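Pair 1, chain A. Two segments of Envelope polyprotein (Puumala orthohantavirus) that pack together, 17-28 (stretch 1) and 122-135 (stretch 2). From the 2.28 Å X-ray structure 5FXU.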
# COMPACT_ATOMS: atom_id res chain seq x y z
N GLN A 17 -19.94 -9.38 1.84
CA GLN A 17 -18.47 -9.58 1.68
C GLN A 17 -17.62 -8.26 1.53
O GLN A 17 -16.38 -8.32 1.32
CB GLN A 17 -18.24 -10.57 0.52
CG GLN A 17 -18.76 -12.00 0.74
CD GLN A 17 -17.93 -12.87 1.68
OE1 GLN A 17 -17.82 -12.60 2.87
NE2 GLN A 17 -17.38 -13.97 1.14
N GLY A 18 -18.27 -7.11 1.67
CA GLY A 18 -17.62 -5.81 1.52
C GLY A 18 -16.88 -5.40 2.77
O GLY A 18 -17.19 -5.83 3.87
N LEU A 19 -15.88 -4.56 2.60
CA LEU A 19 -15.16 -3.99 3.72
C LEU A 19 -15.18 -2.48 3.60
O LEU A 19 -15.22 -1.96 2.48
CB LEU A 19 -13.71 -4.47 3.69
CG LEU A 19 -13.45 -5.97 3.75
CD1 LEU A 19 -11.98 -6.22 3.52
CD2 LEU A 19 -13.84 -6.53 5.09
N VAL A 20 -15.14 -1.78 4.73
CA VAL A 20 -14.86 -0.35 4.73
C VAL A 20 -13.35 -0.15 4.84
O VAL A 20 -12.67 -0.95 5.42
CB VAL A 20 -15.58 0.45 5.85
CG1 VAL A 20 -17.06 0.60 5.54
CG2 VAL A 20 -15.39 -0.14 7.23
N ILE A 21 -12.86 0.95 4.29
CA ILE A 21 -11.46 1.33 4.40
C ILE A 21 -11.35 2.82 4.57
O ILE A 21 -12.09 3.58 3.96
CB ILE A 21 -10.65 0.91 3.16
CG1 ILE A 21 -9.17 1.31 3.31
CG2 ILE A 21 -11.27 1.43 1.86
CD1 ILE A 21 -8.26 0.64 2.31
N GLY A 22 -10.42 3.24 5.41
CA GLY A 22 -10.02 4.65 5.50
C GLY A 22 -8.53 4.77 5.76
O GLY A 22 -7.87 3.80 6.11
N SER A 23 -7.98 5.97 5.61
CA SER A 23 -6.55 6.16 5.85
C SER A 23 -6.24 7.59 6.12
O SER A 23 -6.94 8.45 5.64
CB SER A 23 -5.69 5.61 4.68
OG SER A 23 -5.92 6.28 3.44
N VAL A 24 -5.21 7.84 6.89
CA VAL A 24 -4.77 9.21 7.15
C VAL A 24 -3.23 9.26 7.25
O VAL A 24 -2.64 8.38 7.82
CB VAL A 24 -5.43 9.78 8.42
CG1 VAL A 24 -5.06 9.00 9.67
CG2 VAL A 24 -5.07 11.25 8.59
N GLU A 25 -2.63 10.30 6.67
CA GLU A 25 -1.20 10.56 6.82
C GLU A 25 -0.98 11.51 7.99
O GLU A 25 -1.52 12.60 8.02
CB GLU A 25 -0.61 11.15 5.55
CG GLU A 25 0.91 11.25 5.67
CD GLU A 25 1.61 11.63 4.39
OE1 GLU A 25 1.05 12.42 3.62
OE2 GLU A 25 2.73 11.15 4.18
N LEU A 26 -0.16 11.09 8.94
CA LEU A 26 0.14 11.87 10.14
C LEU A 26 1.34 12.80 9.97
O LEU A 26 2.06 12.70 8.97
CB LEU A 26 0.40 10.92 11.31
CG LEU A 26 -0.76 9.94 11.57
CD1 LEU A 26 -0.43 9.00 12.72
CD2 LEU A 26 -2.07 10.68 11.85
N PRO A 27 1.56 13.71 10.93
CA PRO A 27 2.74 14.57 10.86
C PRO A 27 4.08 13.83 11.04
O PRO A 27 4.11 12.69 11.52
CB PRO A 27 2.53 15.55 12.03
CG PRO A 27 1.07 15.54 12.28
CD PRO A 27 0.61 14.16 11.95
N PRO A 28 5.19 14.49 10.66
CA PRO A 28 6.52 13.88 10.73
C PRO A 28 6.97 13.56 12.15
O PRO A 28 6.73 14.34 13.03
CB PRO A 28 7.45 14.94 10.12
CG PRO A 28 6.58 15.93 9.45
CD PRO A 28 5.24 15.86 10.11
N GLN A 122 6.66 10.31 7.97
CA GLN A 122 5.22 10.48 8.13
C GLN A 122 4.56 9.11 8.01
O GLN A 122 4.52 8.54 6.92
CB GLN A 122 4.71 11.44 7.07
CG GLN A 122 5.24 12.86 7.25
CD GLN A 122 4.59 13.87 6.34
OE1 GLN A 122 5.24 14.46 5.50
NE2 GLN A 122 3.29 14.10 6.52
N PRO A 123 4.06 8.56 9.12
CA PRO A 123 3.26 7.35 8.99
C PRO A 123 1.90 7.62 8.34
O PRO A 123 1.31 8.67 8.56
CB PRO A 123 3.04 6.89 10.44
CG PRO A 123 3.90 7.75 11.30
CD PRO A 123 4.09 9.02 10.52
N THR A 124 1.44 6.69 7.50
CA THR A 124 0.13 6.74 6.94
C THR A 124 -0.55 5.53 7.56
O THR A 124 -0.11 4.40 7.40
CB THR A 124 0.12 6.64 5.39
OG1 THR A 124 0.63 7.85 4.80
CG2 THR A 124 -1.29 6.47 4.86
N VAL A 125 -1.62 5.79 8.31
CA VAL A 125 -2.37 4.72 8.99
C VAL A 125 -3.53 4.27 8.10
O VAL A 125 -4.28 5.10 7.64
CB VAL A 125 -2.89 5.22 10.34
CG1 VAL A 125 -3.80 4.18 10.97
CG2 VAL A 125 -1.72 5.51 11.25
N PHE A 126 -3.64 2.97 7.91
CA PHE A 126 -4.72 2.36 7.15
C PHE A 126 -5.59 1.56 8.10
O PHE A 126 -5.07 0.78 8.91
CB PHE A 126 -4.15 1.42 6.09
CG PHE A 126 -3.42 2.12 4.99
CD1 PHE A 126 -2.04 2.39 5.09
CD2 PHE A 126 -4.09 2.54 3.84
CE1 PHE A 126 -1.35 3.06 4.08
CE2 PHE A 126 -3.40 3.22 2.83
CZ PHE A 126 -2.03 3.48 2.95
N LEU A 127 -6.91 1.71 7.98
CA LEU A 127 -7.87 0.92 8.75
C LEU A 127 -8.84 0.28 7.81
O LEU A 127 -9.48 0.96 7.02
CB LEU A 127 -8.60 1.84 9.70
CG LEU A 127 -9.66 1.22 10.59
CD1 LEU A 127 -9.02 0.29 11.59
CD2 LEU A 127 -10.41 2.32 11.32
N ILE A 128 -8.91 -1.05 7.88
CA ILE A 128 -9.79 -1.85 7.01
C ILE A 128 -10.59 -2.77 7.90
O ILE A 128 -10.05 -3.39 8.80
CB ILE A 128 -8.96 -2.75 6.10
CG1 ILE A 128 -8.05 -1.89 5.22
CG2 ILE A 128 -9.86 -3.59 5.19
CD1 ILE A 128 -6.95 -2.68 4.54
N GLY A 129 -11.88 -2.90 7.64
CA GLY A 129 -12.68 -3.79 8.44
C GLY A 129 -14.09 -4.04 7.97
O GLY A 129 -14.52 -3.52 6.95
N PRO A 130 -14.82 -4.85 8.72
CA PRO A 130 -16.17 -5.23 8.23
C PRO A 130 -17.14 -4.06 8.27
O PRO A 130 -17.04 -3.17 9.13
CB PRO A 130 -16.59 -6.36 9.17
CG PRO A 130 -15.45 -6.59 10.09
CD PRO A 130 -14.51 -5.43 10.03
N ILE A 131 -18.07 -4.08 7.34
CA ILE A 131 -19.07 -3.02 7.25
C ILE A 131 -19.96 -2.96 8.52
O ILE A 131 -20.46 -1.89 8.82
CB ILE A 131 -19.87 -3.13 5.93
CG1 ILE A 131 -18.91 -2.89 4.75
CG2 ILE A 131 -20.98 -2.09 5.86
CD1 ILE A 131 -19.43 -3.24 3.37
N GLN A 132 -20.07 -4.06 9.27
CA GLN A 132 -20.81 -4.10 10.56
C GLN A 132 -20.28 -3.10 11.59
O GLN A 132 -21.03 -2.68 12.48
CB GLN A 132 -20.77 -5.50 11.20
CG GLN A 132 -21.66 -6.56 10.54
CD GLN A 132 -21.10 -7.12 9.21
OE1 GLN A 132 -19.96 -6.80 8.76
NE2 GLN A 132 -21.93 -7.91 8.54
N THR A 133 -19.01 -2.74 11.49
CA THR A 133 -18.42 -1.72 12.36
C THR A 133 -19.20 -0.40 12.33
O THR A 133 -19.31 0.26 13.36
CB THR A 133 -16.96 -1.43 11.97
OG1 THR A 133 -16.28 -2.66 11.77
CG2 THR A 133 -16.24 -0.71 13.10
N CYS A 134 -19.73 -0.05 11.17
CA CYS A 134 -20.63 1.08 10.99
C CYS A 134 -21.93 1.05 11.84
O CYS A 134 -22.50 2.10 12.13
CB CYS A 134 -21.00 1.21 9.51
SG CYS A 134 -19.64 1.83 8.46
N ILE A 135 -22.39 -0.14 12.22
CA ILE A 135 -23.52 -0.28 13.14
C ILE A 135 -23.04 -0.08 14.58
O ILE A 135 -23.73 0.57 15.37
CB ILE A 135 -24.23 -1.65 12.97
CG1 ILE A 135 -24.83 -1.74 11.57
CG2 ILE A 135 -25.34 -1.84 14.01
CD1 ILE A 135 -25.08 -3.16 11.13
O HOH W 1 -18.69 -6.63 6.04

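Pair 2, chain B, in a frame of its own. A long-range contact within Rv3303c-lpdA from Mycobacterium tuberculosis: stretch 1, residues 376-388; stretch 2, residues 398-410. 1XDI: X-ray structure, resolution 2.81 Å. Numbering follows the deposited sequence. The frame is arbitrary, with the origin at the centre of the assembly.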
# COMPACT_ATOMS: atom_id res chain seq x y z
N SER B 376 -25.91 3.70 4.14
CA SER B 376 -24.89 4.73 4.37
C SER B 376 -23.48 4.30 3.92
O SER B 376 -22.72 5.12 3.42
CB SER B 376 -24.82 5.10 5.83
OG SER B 376 -26.10 4.95 6.39
N VAL B 377 -23.10 3.05 4.10
CA VAL B 377 -21.81 2.64 3.61
C VAL B 377 -22.01 1.58 2.49
O VAL B 377 -22.78 0.61 2.64
CB VAL B 377 -20.89 2.12 4.73
CG1 VAL B 377 -19.62 1.67 4.13
CG2 VAL B 377 -20.59 3.19 5.72
N ALA B 378 -21.32 1.77 1.36
CA ALA B 378 -21.47 0.86 0.23
C ALA B 378 -20.55 -0.30 0.41
O ALA B 378 -19.39 -0.22 -0.01
CB ALA B 378 -21.14 1.58 -1.06
N ALA B 379 -21.04 -1.40 0.99
CA ALA B 379 -20.16 -2.55 1.23
C ALA B 379 -20.73 -3.94 1.01
O ALA B 379 -21.92 -4.13 0.95
CB ALA B 379 -19.63 -2.46 2.65
N ARG B 380 -19.83 -4.91 0.89
CA ARG B 380 -20.17 -6.32 0.72
C ARG B 380 -19.94 -6.93 2.10
O ARG B 380 -19.02 -6.54 2.79
CB ARG B 380 -19.24 -6.98 -0.30
CG ARG B 380 -19.94 -7.67 -1.45
CD ARG B 380 -18.92 -8.23 -2.43
NE ARG B 380 -18.21 -7.19 -3.15
CZ ARG B 380 -16.88 -7.15 -3.27
NH1 ARG B 380 -16.14 -8.08 -2.69
NH2 ARG B 380 -16.28 -6.22 -4.00
N THR B 381 -20.76 -7.89 2.51
CA THR B 381 -20.63 -8.49 3.82
C THR B 381 -20.77 -10.02 3.77
O THR B 381 -21.42 -10.57 2.92
CB THR B 381 -21.76 -8.00 4.71
OG1 THR B 381 -22.89 -8.87 4.56
CG2 THR B 381 -22.21 -6.60 4.30
N ILE B 382 -20.20 -10.71 4.75
CA ILE B 382 -20.36 -12.16 4.81
C ILE B 382 -20.34 -12.60 6.26
O ILE B 382 -19.70 -11.99 7.08
CB ILE B 382 -19.24 -12.85 4.04
CG1 ILE B 382 -19.35 -14.35 4.19
CG2 ILE B 382 -17.89 -12.35 4.54
CD1 ILE B 382 -18.57 -15.05 3.10
N MET B 383 -21.09 -13.64 6.58
CA MET B 383 -21.05 -14.16 7.93
C MET B 383 -20.74 -15.63 7.80
O MET B 383 -21.51 -16.42 7.28
CB MET B 383 -22.35 -13.99 8.67
CG MET B 383 -22.44 -14.98 9.79
SD MET B 383 -23.66 -14.50 11.00
CE MET B 383 -25.06 -15.45 10.52
N LEU B 384 -19.58 -16.00 8.27
CA LEU B 384 -19.19 -17.39 8.19
C LEU B 384 -19.23 -18.11 9.56
O LEU B 384 -18.50 -17.77 10.48
CB LEU B 384 -17.82 -17.41 7.57
CG LEU B 384 -17.13 -18.72 7.56
CD1 LEU B 384 -17.97 -19.77 6.91
CD2 LEU B 384 -15.83 -18.50 6.80
N PRO B 385 -20.17 -19.05 9.73
CA PRO B 385 -20.23 -19.76 11.01
C PRO B 385 -18.86 -20.34 11.25
O PRO B 385 -18.12 -20.54 10.28
CB PRO B 385 -21.22 -20.85 10.73
CG PRO B 385 -22.21 -20.13 9.87
CD PRO B 385 -21.34 -19.35 8.91
N LEU B 386 -18.49 -20.59 12.51
CA LEU B 386 -17.19 -21.20 12.81
C LEU B 386 -17.30 -22.71 12.98
O LEU B 386 -16.28 -23.43 12.97
CB LEU B 386 -16.57 -20.60 14.09
CG LEU B 386 -15.80 -19.29 13.89
CD1 LEU B 386 -15.52 -18.51 15.18
CD2 LEU B 386 -14.55 -19.69 13.18
N ARG B 387 -18.52 -23.23 13.09
CA ARG B 387 -18.62 -24.63 13.37
C ARG B 387 -18.13 -25.57 12.34
O ARG B 387 -17.83 -26.73 12.66
CB ARG B 387 -19.99 -25.02 13.88
CG ARG B 387 -21.12 -24.95 12.96
CD ARG B 387 -22.26 -24.88 13.91
NE ARG B 387 -23.51 -25.46 13.44
CZ ARG B 387 -24.60 -25.55 14.19
NH1 ARG B 387 -24.62 -25.11 15.45
NH2 ARG B 387 -25.67 -26.13 13.70
N THR B 388 -18.01 -25.10 11.12
CA THR B 388 -17.48 -25.95 10.08
C THR B 388 -15.96 -25.99 10.10
O THR B 388 -15.34 -26.81 9.44
CB THR B 388 -18.02 -25.51 8.70
OG1 THR B 388 -17.54 -24.20 8.34
CG2 THR B 388 -19.51 -25.54 8.76
N ARG B 398 -20.12 -24.19 18.87
CA ARG B 398 -21.22 -24.43 17.98
C ARG B 398 -21.95 -23.15 17.53
O ARG B 398 -22.78 -23.19 16.62
CB ARG B 398 -22.16 -25.39 18.65
CG ARG B 398 -21.49 -26.70 18.85
CD ARG B 398 -22.45 -27.70 19.44
NE ARG B 398 -23.70 -27.71 18.70
CZ ARG B 398 -23.80 -28.00 17.41
NH1 ARG B 398 -22.70 -28.30 16.71
NH2 ARG B 398 -24.99 -27.94 16.82
N HIS B 399 -21.62 -22.01 18.11
CA HIS B 399 -22.33 -20.83 17.72
C HIS B 399 -21.45 -19.66 17.36
O HIS B 399 -21.95 -18.53 17.12
CB HIS B 399 -23.29 -20.47 18.84
CG HIS B 399 -24.17 -21.60 19.24
ND1 HIS B 399 -25.27 -21.98 18.51
CD2 HIS B 399 -24.11 -22.45 20.29
CE1 HIS B 399 -25.85 -23.01 19.10
NE2 HIS B 399 -25.17 -23.31 20.18
N GLY B 400 -20.14 -19.92 17.29
CA GLY B 400 -19.22 -18.86 16.93
C GLY B 400 -19.29 -18.54 15.45
O GLY B 400 -19.86 -19.32 14.65
N PHE B 401 -18.72 -17.40 15.06
CA PHE B 401 -18.71 -17.01 13.63
C PHE B 401 -17.79 -15.86 13.35
O PHE B 401 -17.37 -15.16 14.24
CB PHE B 401 -20.15 -16.64 13.15
CG PHE B 401 -20.71 -15.36 13.77
CD1 PHE B 401 -20.22 -14.12 13.40
CD2 PHE B 401 -21.71 -15.40 14.68
CE1 PHE B 401 -20.73 -12.96 13.93
CE2 PHE B 401 -22.22 -14.23 15.21
CZ PHE B 401 -21.73 -13.03 14.84
N VAL B 402 -17.49 -15.66 12.08
CA VAL B 402 -16.67 -14.54 11.64
C VAL B 402 -17.41 -13.77 10.60
O VAL B 402 -17.88 -14.36 9.64
CB VAL B 402 -15.38 -14.99 11.01
CG1 VAL B 402 -14.63 -13.79 10.42
CG2 VAL B 402 -14.58 -15.70 12.05
N LYS B 403 -17.52 -12.46 10.81
CA LYS B 403 -18.14 -11.49 9.88
C LYS B 403 -17.08 -10.52 9.35
O LYS B 403 -16.39 -9.88 10.11
CB LYS B 403 -19.22 -10.61 10.57
CG LYS B 403 -20.68 -11.13 10.55
CD LYS B 403 -21.68 -10.03 11.02
CE LYS B 403 -23.10 -10.60 11.27
NZ LYS B 403 -24.11 -9.64 11.87
N ILE B 404 -16.94 -10.41 8.05
CA ILE B 404 -15.99 -9.46 7.49
C ILE B 404 -16.76 -8.52 6.54
O ILE B 404 -17.62 -8.98 5.80
CB ILE B 404 -14.87 -10.25 6.78
CG1 ILE B 404 -13.67 -10.38 7.73
CG2 ILE B 404 -14.47 -9.59 5.48
CD1 ILE B 404 -12.67 -11.44 7.24
N PHE B 405 -16.48 -7.21 6.59
CA PHE B 405 -17.18 -6.24 5.71
C PHE B 405 -16.23 -5.54 4.77
O PHE B 405 -15.15 -5.14 5.19
CB PHE B 405 -17.87 -5.12 6.49
CG PHE B 405 -18.76 -5.57 7.56
CD1 PHE B 405 -19.62 -6.65 7.36
CD2 PHE B 405 -18.69 -4.97 8.80
CE1 PHE B 405 -20.42 -7.15 8.40
CE2 PHE B 405 -19.47 -5.43 9.86
CZ PHE B 405 -20.34 -6.53 9.67
N CYS B 406 -16.61 -5.33 3.52
CA CYS B 406 -15.68 -4.66 2.64
C CYS B 406 -16.24 -3.72 1.61
O CYS B 406 -17.35 -3.86 1.14
CB CYS B 406 -14.75 -5.66 1.95
SG CYS B 406 -15.48 -6.57 0.57
N ARG B 407 -15.40 -2.76 1.27
CA ARG B 407 -15.75 -1.80 0.26
C ARG B 407 -16.25 -2.54 -1.02
O ARG B 407 -15.70 -3.58 -1.41
CB ARG B 407 -14.52 -0.98 -0.02
CG ARG B 407 -14.83 0.43 -0.38
CD ARG B 407 -15.38 1.17 0.81
NE ARG B 407 -14.32 1.57 1.71
CZ ARG B 407 -14.50 2.41 2.73
NH1 ARG B 407 -15.72 2.93 2.95
NH2 ARG B 407 -13.48 2.74 3.52
N ARG B 408 -17.31 -2.01 -1.64
CA ARG B 408 -17.94 -2.57 -2.85
C ARG B 408 -17.04 -2.79 -4.04
O ARG B 408 -16.96 -3.87 -4.59
CB ARG B 408 -19.06 -1.65 -3.30
CG ARG B 408 -20.36 -1.86 -2.63
CD ARG B 408 -21.27 -2.64 -3.54
NE ARG B 408 -22.49 -3.03 -2.84
CZ ARG B 408 -23.22 -4.10 -3.16
NH1 ARG B 408 -22.86 -4.89 -4.19
NH2 ARG B 408 -24.29 -4.40 -2.42
N SER B 409 -16.40 -1.72 -4.46
CA SER B 409 -15.52 -1.76 -5.60
C SER B 409 -14.12 -2.25 -5.25
O SER B 409 -13.70 -3.33 -5.67
CB SER B 409 -15.45 -0.36 -6.21
OG SER B 409 -15.37 0.63 -5.20
N THR B 410 -13.41 -1.47 -4.46
CA THR B 410 -12.05 -1.81 -4.11
C THR B 410 -11.79 -3.06 -3.29
O THR B 410 -10.67 -3.52 -3.29
CB THR B 410 -11.37 -0.65 -3.37
OG1 THR B 410 -11.84 -0.59 -2.01
CG2 THR B 410 -11.68 0.67 -4.08
O HOH W 2 -20.50 -21.73 14.51

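Both pairs are two-stranded antiparallel ladders, and 14 central residues superpose with an RMSD of 0.5 Å over N, CA and C. In pair 1 the strand axes run at 168° to each other, in pair 2 at 162°, and in each the closest approach is 4.5 Å. The register is the same: Val A20–Gly A129, Gly A22–Leu A127 and Val A24–Val A125 match Arg B380–Cys B406, Ile B382–Ile B404 and Leu B384–Val B402, all hydrogen-bonded pairs.

The central rung differs most in its bonding. Gly A22 N lies 2.9 Å from Leu A127 O, and Leu A127 N lies 3.0 Å from Gly A22 O, both nearly straight. In pair 2 Ile B382 N to Ile B404 O and Ile B404 N to Ile B382 O are each 3.3 Å, the latter bond weak, and the CA atoms stand 5.8 Å apart rather than 5.4 Å. Here two branched side chains meet on one face, Ile B382 CG2 lying 4.3 Å from Ile B404 CB, where pair 1 has only the leucine to offer.

One rung along, glycine changes strand. Gly A129 offers Val A20 no side chain, and Val A20 CG1 packs instead against Ile A131 CG1 at 4.0 Å and Cys A134 SG at 4.1 Å, an apolar cluster. At the matching positions Arg B380 faces Cys B406. Its NH1 lies 3.7 Å from Cys B406 SG, which sits over a face of the guanidinium, while NH2 reaches on to donate a hydrogen bond to Arg B408 O at 2.5 Å. A long polar side chain thus ties the strand to the backbone beyond its partner.

On the other face, Ile A21 CD1 meets Ile A128 CG1 at 3.9 Å; the equivalent Thr B381 CB rests obliquely against Phe B405 CD1 at 3.7 Å. The aromatic ring is placed differently at the next rung: Ser A23 CB approaches Phe A126 CD2 at 3.6 Å, whereas Met B383 CB lies 3.8 Å from Lys B403 CG. The methionine sulfur instead sits over the face of the Phe B401 ring, Met B383 SD being 4.1 Å from Phe B401 CG; Phe B401 occupies the position of Thr A124.

The match extends to Leu A26 and Leu B386. Each packs on the valine at the matching position, with Leu A26 CD1 4.0 Å from Val A125 CG2 and Leu B386 CD2 4.1 Å from Val B402 CG2, so the leucine–valine contact recurs, although the two leucine side chains are placed differently.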